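Local coordinates for Alr4995 protein (Nostoc sp., PDB 6LRF) that probably hydrolyses arginine to ornithine and cyclises ornithine to proline, as a bifunctional arginine dihydrolase and ornithine cyclodeaminase, at residues A525-G537 with I570-M584. Residues are numbered along the deposited sequence; the frame is centred on the assembly and turned at random.
Sequences AIAVHDIEQNMMG and IAKGVESGIIRSGVM
The flank of helix 525-536 lies against the chain that leads from helix 570-575 into the start of helix 583-589, with the CA atoms of Asn-534 and Ser-581 6.0 Å apart and those of Ala-527 and Met-584 6.5 Å. Asp-530 makes the central polar link: its carboxylate takes two backbone N-H groups from the first turn of the second helix. Val-583 N donates to Asp-530 OD1 at 2.8 Å on the syn side, 26° out of the plane. Met-584 N reaches Asp-530 OD2 at 2.9 Å from above the carboxylate, along a nearly straight N-H. A water also donates to OD2 and to Ser-581 O, joining the two segments a second way. With CG anti to the backbone N (chi1 170°), the acid group is carried across to that helix start, whose N-H groups probably help stabilise its negative charge. A leucine in place of Asp-530 would probably leave both N-H groups without their acceptor in a buried spot and cost the water one of its two. One turn on, Asn-534 uses both ends of its amide: ND2 turns back to Asp-530 O, while OD1 accepts from Ser-581 OG at 2.8 Å. Gly-582, at the N-cap position, brings its CA close to both Asn-534 ND2 and Asp-530 OD1; a CB there would run into both. Beside the polar row runs an apolar one. Ile-531 CD1 meets Ile-579 CD1 at 3.8 Å and also touches Ile-570 CG1, while the bent side chain of Met-584, a selenomethionine here, lays CG and SE against Ala-527. Leu-596 on strand 594-597 also touches Ala-527 and Ile-570. Helix 525-536 thus packs on loop 576-582 and the start of helix 583-589, next to an outermost strand of the chain's parallel sheet in the Rossmann-type C-terminal region, its aspartate bonded to the N-terminal N-H groups of another helix.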
loop_
_atom_site.group_PDB
_atom_site.type_symbol
_atom_site.label_atom_id
_atom_site.label_comp_id
_atom_site.label_asym_id
_atom_site.label_seq_id
_atom_site.Cartn_x
_atom_site.Cartn_y
_atom_site.Cartn_z
ATOM N N ALA B 525 -8.691 -8.808 -22.260
ATOM C CA ALA B 525 -9.450 -7.896 -21.423
ATOM C C ALA B 525 -9.360 -6.429 -21.870
ATOM O O ALA B 525 -10.380 -5.737 -21.889
ATOM C CB ALA B 525 -9.004 -8.047 -19.959
ATOM N N ILE B 526 -8.176 -5.948 -22.244
ATOM C CA ILE B 526 -8.074 -4.547 -22.651
ATOM C C ILE B 526 -8.903 -4.274 -23.916
ATOM O O ILE B 526 -9.527 -3.234 -24.038
ATOM C CB ILE B 526 -6.623 -4.092 -22.895
ATOM C CG1 ILE B 526 -6.637 -2.654 -23.433
ATOM C CG2 ILE B 526 -5.914 -4.996 -23.901
ATOM C CD1 ILE B 526 -5.688 -1.752 -22.746
ATOM N N ALA B 527 -8.929 -5.227 -24.835
ATOM C CA ALA B 527 -9.726 -5.087 -26.041
ATOM C C ALA B 527 -11.216 -5.089 -25.721
ATOM O O ALA B 527 -11.954 -4.269 -26.254
ATOM C CB ALA B 527 -9.402 -6.195 -27.035
ATOM N N VAL B 528 -11.674 -5.999 -24.861
ATOM C CA VAL B 528 -13.102 -6.003 -24.547
ATOM C C VAL B 528 -13.513 -4.716 -23.817
ATOM O O VAL B 528 -14.544 -4.138 -24.128
ATOM C CB VAL B 528 -13.536 -7.210 -23.686
ATOM C CG1 VAL B 528 -15.036 -7.133 -23.398
ATOM C CG2 VAL B 528 -13.219 -8.531 -24.389
ATOM N N HIS B 529 -12.716 -4.272 -22.847
ATOM C CA HIS B 529 -13.045 -3.066 -22.091
ATOM C C HIS B 529 -13.025 -1.818 -22.964
ATOM O O HIS B 529 -13.867 -0.939 -22.809
ATOM C CB HIS B 529 -12.078 -2.888 -20.913
ATOM C CG HIS B 529 -12.361 -3.804 -19.770
ATOM N ND1 HIS B 529 -13.140 -3.429 -18.696
ATOM C CD2 HIS B 529 -12.007 -5.091 -19.548
ATOM C CE1 HIS B 529 -13.229 -4.439 -17.849
ATOM N NE2 HIS B 529 -12.557 -5.463 -18.347
ATOM N N ASP B 530 -12.049 -1.733 -23.864
ATOM C CA ASP B 530 -11.957 -0.596 -24.771
ATOM C C ASP B 530 -13.185 -0.555 -25.674
ATOM O O ASP B 530 -13.799 0.498 -25.871
ATOM C CB ASP B 530 -10.693 -0.676 -25.616
ATOM C CG ASP B 530 -10.668 0.362 -26.740
ATOM O OD1 ASP B 530 -10.550 1.580 -26.443
ATOM O OD2 ASP B 530 -10.725 -0.047 -27.920
ATOM N N ILE B 531 -13.550 -1.714 -26.213
ATOM C CA ILE B 531 -14.690 -1.762 -27.104
ATOM C C ILE B 531 -15.967 -1.478 -26.308
ATOM O O ILE B 531 -16.792 -0.701 -26.749
ATOM C CB ILE B 531 -14.753 -3.095 -27.833
ATOM C CG1 ILE B 531 -13.537 -3.200 -28.762
ATOM C CG2 ILE B 531 -16.046 -3.205 -28.629
ATOM C CD1 ILE B 531 -13.373 -4.532 -29.476
ATOM N N GLU B 532 -16.098 -2.043 -25.108
ATOM C CA GLU B 532 -17.276 -1.770 -24.281
ATOM C C GLU B 532 -17.429 -0.279 -23.965
ATOM O O GLU B 532 -18.523 0.274 -24.073
ATOM C CB GLU B 532 -17.225 -2.560 -22.973
ATOM C CG GLU B 532 -18.541 -2.537 -22.206
ATOM C CD GLU B 532 -18.400 -2.995 -20.758
ATOM O OE1 GLU B 532 -17.368 -3.603 -20.388
ATOM O OE2 GLU B 532 -19.328 -2.717 -19.976
ATOM N N GLN B 533 -16.337 0.364 -23.569
ATOM C CA GLN B 533 -16.388 1.774 -23.200
ATOM C C GLN B 533 -16.826 2.621 -24.381
ATOM O O GLN B 533 -17.542 3.608 -24.216
ATOM C CB GLN B 533 -15.034 2.257 -22.680
ATOM C CG GLN B 533 -14.784 3.776 -22.856
ATOM C CD GLN B 533 -13.335 4.199 -22.542
ATOM O OE1 GLN B 533 -12.965 4.325 -21.378
ATOM N NE2 GLN B 533 -12.519 4.424 -23.579
ATOM N N ASN B 534 -16.410 2.223 -25.577
ATOM C CA ASN B 534 -16.676 3.026 -26.758
ATOM C C ASN B 534 -18.035 2.737 -27.388
ATOM O O ASN B 534 -18.646 3.626 -27.959
ATOM C CB ASN B 534 -15.551 2.833 -27.781
ATOM C CG ASN B 534 -14.326 3.660 -27.439
ATOM O OD1 ASN B 534 -14.250 4.831 -27.797
ATOM N ND2 ASN B 534 -13.385 3.071 -26.700
HETATM N N MSE B 535 -18.507 1.503 -27.274
HETATM C CA MSE B 535 -19.815 1.139 -27.800
HETATM C C MSE B 535 -20.938 1.488 -26.830
HETATM O O MSE B 535 -21.990 1.966 -27.245
HETATM C CB MSE B 535 -19.891 -0.354 -28.103
HETATM C CG MSE B 535 -19.171 -0.829 -29.349
HETATM SE SE MSE B 535 -19.484 -2.757 -29.567
HETATM C CE MSE B 535 -21.424 -2.693 -29.745
HETATM N N MSE B 536 -20.715 1.227 -25.544
HETATM C CA MSE B 536 -21.780 1.294 -24.550
HETATM C C MSE B 536 -21.596 2.407 -23.526
HETATM O O MSE B 536 -22.496 2.644 -22.731
HETATM C CB MSE B 536 -21.904 -0.027 -23.771
HETATM C CG MSE B 536 -21.713 -1.312 -24.553
HETATM SE SE MSE B 536 -23.313 -1.733 -25.554
HETATM C CE MSE B 536 -24.537 -2.072 -24.106
ATOM N N GLY B 537 -20.435 3.059 -23.510
ATOM C CA GLY B 537 -20.133 4.031 -22.464
ATOM C C GLY B 537 -19.940 3.427 -21.074
ATOM O O GLY B 537 -20.071 4.118 -20.060
ATOM N N ILE B 570 -12.437 -8.148 -34.558
ATOM C CA ILE B 570 -12.477 -6.727 -34.268
ATOM C C ILE B 570 -12.496 -5.901 -35.564
ATOM O O ILE B 570 -13.225 -4.917 -35.658
ATOM C CB ILE B 570 -11.276 -6.307 -33.398
ATOM C CG1 ILE B 570 -11.394 -6.937 -32.006
ATOM C CG2 ILE B 570 -11.196 -4.790 -33.274
ATOM C CD1 ILE B 570 -10.132 -6.765 -31.155
ATOM N N ALA B 571 -11.710 -6.310 -36.557
ATOM C CA ALA B 571 -11.591 -5.536 -37.792
ATOM C C ALA B 571 -12.922 -5.461 -38.545
ATOM O O ALA B 571 -13.269 -4.416 -39.100
ATOM C CB ALA B 571 -10.520 -6.118 -38.681
ATOM N N LYS B 572 -13.661 -6.568 -38.558
ATOM C CA LYS B 572 -14.974 -6.598 -39.192
ATOM C C LYS B 572 -15.991 -5.794 -38.384
ATOM O O LYS B 572 -16.920 -5.213 -38.944
ATOM C CB LYS B 572 -15.434 -8.044 -39.392
ATOM C CG LYS B 572 -14.636 -8.735 -40.500
ATOM C CD LYS B 572 -15.179 -10.093 -40.895
ATOM C CE LYS B 572 -14.364 -10.667 -42.058
ATOM N NZ LYS B 572 -14.658 -12.113 -42.313
ATOM N N GLY B 573 -15.795 -5.734 -37.071
ATOM C CA GLY B 573 -16.612 -4.882 -36.218
ATOM C C GLY B 573 -16.426 -3.407 -36.540
ATOM O O GLY B 573 -17.361 -2.621 -36.460
ATOM N N VAL B 574 -15.207 -3.023 -36.908
ATOM C CA VAL B 574 -14.943 -1.652 -37.341
ATOM C C VAL B 574 -15.519 -1.407 -38.742
ATOM O O VAL B 574 -16.217 -0.427 -38.967
ATOM C CB VAL B 574 -13.430 -1.345 -37.323
ATOM C CG1 VAL B 574 -13.136 0.011 -37.980
ATOM C CG2 VAL B 574 -12.913 -1.377 -35.889
ATOM N N GLU B 575 -15.242 -2.321 -39.664
ATOM C CA GLU B 575 -15.752 -2.221 -41.023
ATOM C C GLU B 575 -17.277 -2.118 -41.070
ATOM O O GLU B 575 -17.828 -1.296 -41.795
ATOM C CB GLU B 575 -15.294 -3.417 -41.851
ATOM C CG GLU B 575 -13.806 -3.435 -42.129
ATOM C CD GLU B 575 -13.380 -4.631 -42.963
ATOM O OE1 GLU B 575 -13.580 -5.786 -42.513
ATOM O OE2 GLU B 575 -12.849 -4.418 -44.075
ATOM N N SER B 576 -17.963 -2.944 -40.295
ATOM C CA SER B 576 -19.414 -2.882 -40.254
ATOM C C SER B 576 -19.939 -1.611 -39.569
ATOM O O SER B 576 -21.142 -1.419 -39.465
ATOM C CB SER B 576 -19.970 -4.103 -39.532
ATOM O OG SER B 576 -19.842 -3.920 -38.132
ATOM N N GLY B 577 -19.043 -0.764 -39.072
ATOM C CA GLY B 577 -19.445 0.455 -38.392
ATOM C C GLY B 577 -20.018 0.325 -36.986
ATOM O O GLY B 577 -20.566 1.294 -36.467
ATOM N N ILE B 578 -19.914 -0.840 -36.348
ATOM C CA ILE B 578 -20.450 -0.958 -34.984
ATOM C C ILE B 578 -19.410 -0.493 -33.945
ATOM O O ILE B 578 -19.769 -0.003 -32.877
ATOM C CB ILE B 578 -20.920 -2.396 -34.642
ATOM C CG1 ILE B 578 -19.728 -3.311 -34.389
ATOM C CG2 ILE B 578 -21.833 -2.960 -35.740
ATOM C CD1 ILE B 578 -20.116 -4.710 -34.080
ATOM N N ILE B 579 -18.128 -0.645 -34.265
ATOM C CA ILE B 579 -17.063 -0.022 -33.488
ATOM C C ILE B 579 -16.598 1.243 -34.210
ATOM O O ILE B 579 -16.112 1.160 -35.340
ATOM C CB ILE B 579 -15.852 -0.952 -33.304
ATOM C CG1 ILE B 579 -16.250 -2.255 -32.598
ATOM C CG2 ILE B 579 -14.748 -0.216 -32.547
ATOM C CD1 ILE B 579 -15.108 -3.260 -32.572
ATOM N N ARG B 580 -16.720 2.399 -33.559
ATOM C CA ARG B 580 -16.474 3.675 -34.231
ATOM C C ARG B 580 -15.392 4.525 -33.576
ATOM O O ARG B 580 -14.999 5.553 -34.108
ATOM C CB ARG B 580 -17.773 4.484 -34.300
ATOM C CG ARG B 580 -18.804 3.863 -35.209
ATOM C CD ARG B 580 -20.031 4.734 -35.354
ATOM N NE ARG B 580 -20.935 4.161 -36.343
ATOM C CZ ARG B 580 -20.850 4.392 -37.649
ATOM N NH1 ARG B 580 -19.908 5.199 -38.124
ATOM N NH2 ARG B 580 -21.712 3.823 -38.484
ATOM N N SER B 581 -14.909 4.100 -32.418
ATOM C CA SER B 581 -13.881 4.863 -31.733
ATOM C C SER B 581 -13.130 3.995 -30.735
ATOM O O SER B 581 -13.605 2.912 -30.368
ATOM C CB SER B 581 -14.501 6.062 -31.015
ATOM O OG SER B 581 -15.505 5.634 -30.112
ATOM N N GLY B 582 -11.959 4.472 -30.306
ATOM C CA GLY B 582 -11.246 3.844 -29.212
ATOM C C GLY B 582 -9.931 3.234 -29.639
ATOM O O GLY B 582 -9.531 3.340 -30.807
ATOM N N VAL B 583 -9.258 2.585 -28.693
ATOM C CA VAL B 583 -7.932 2.034 -28.951
ATOM C C VAL B 583 -7.939 1.035 -30.105
ATOM O O VAL B 583 -7.208 1.205 -31.076
ATOM C CB VAL B 583 -7.346 1.362 -27.681
ATOM C CG1 VAL B 583 -6.003 0.703 -27.986
ATOM C CG2 VAL B 583 -7.204 2.397 -26.576
HETATM N N MSE B 584 -8.775 0.003 -30.013
HETATM C CA MSE B 584 -8.768 -1.050 -31.024
HETATM C C MSE B 584 -9.194 -0.465 -32.384
HETATM O O MSE B 584 -8.655 -0.827 -33.427
HETATM C CB MSE B 584 -9.674 -2.221 -30.597
HETATM C CG MSE B 584 -9.380 -2.760 -29.181
HETATM SE SE MSE B 584 -7.471 -3.177 -28.935
HETATM C CE MSE B 584 -7.424 -4.535 -30.328
HETATM O O HOH W 1 -12.049 0.576 -30.214
#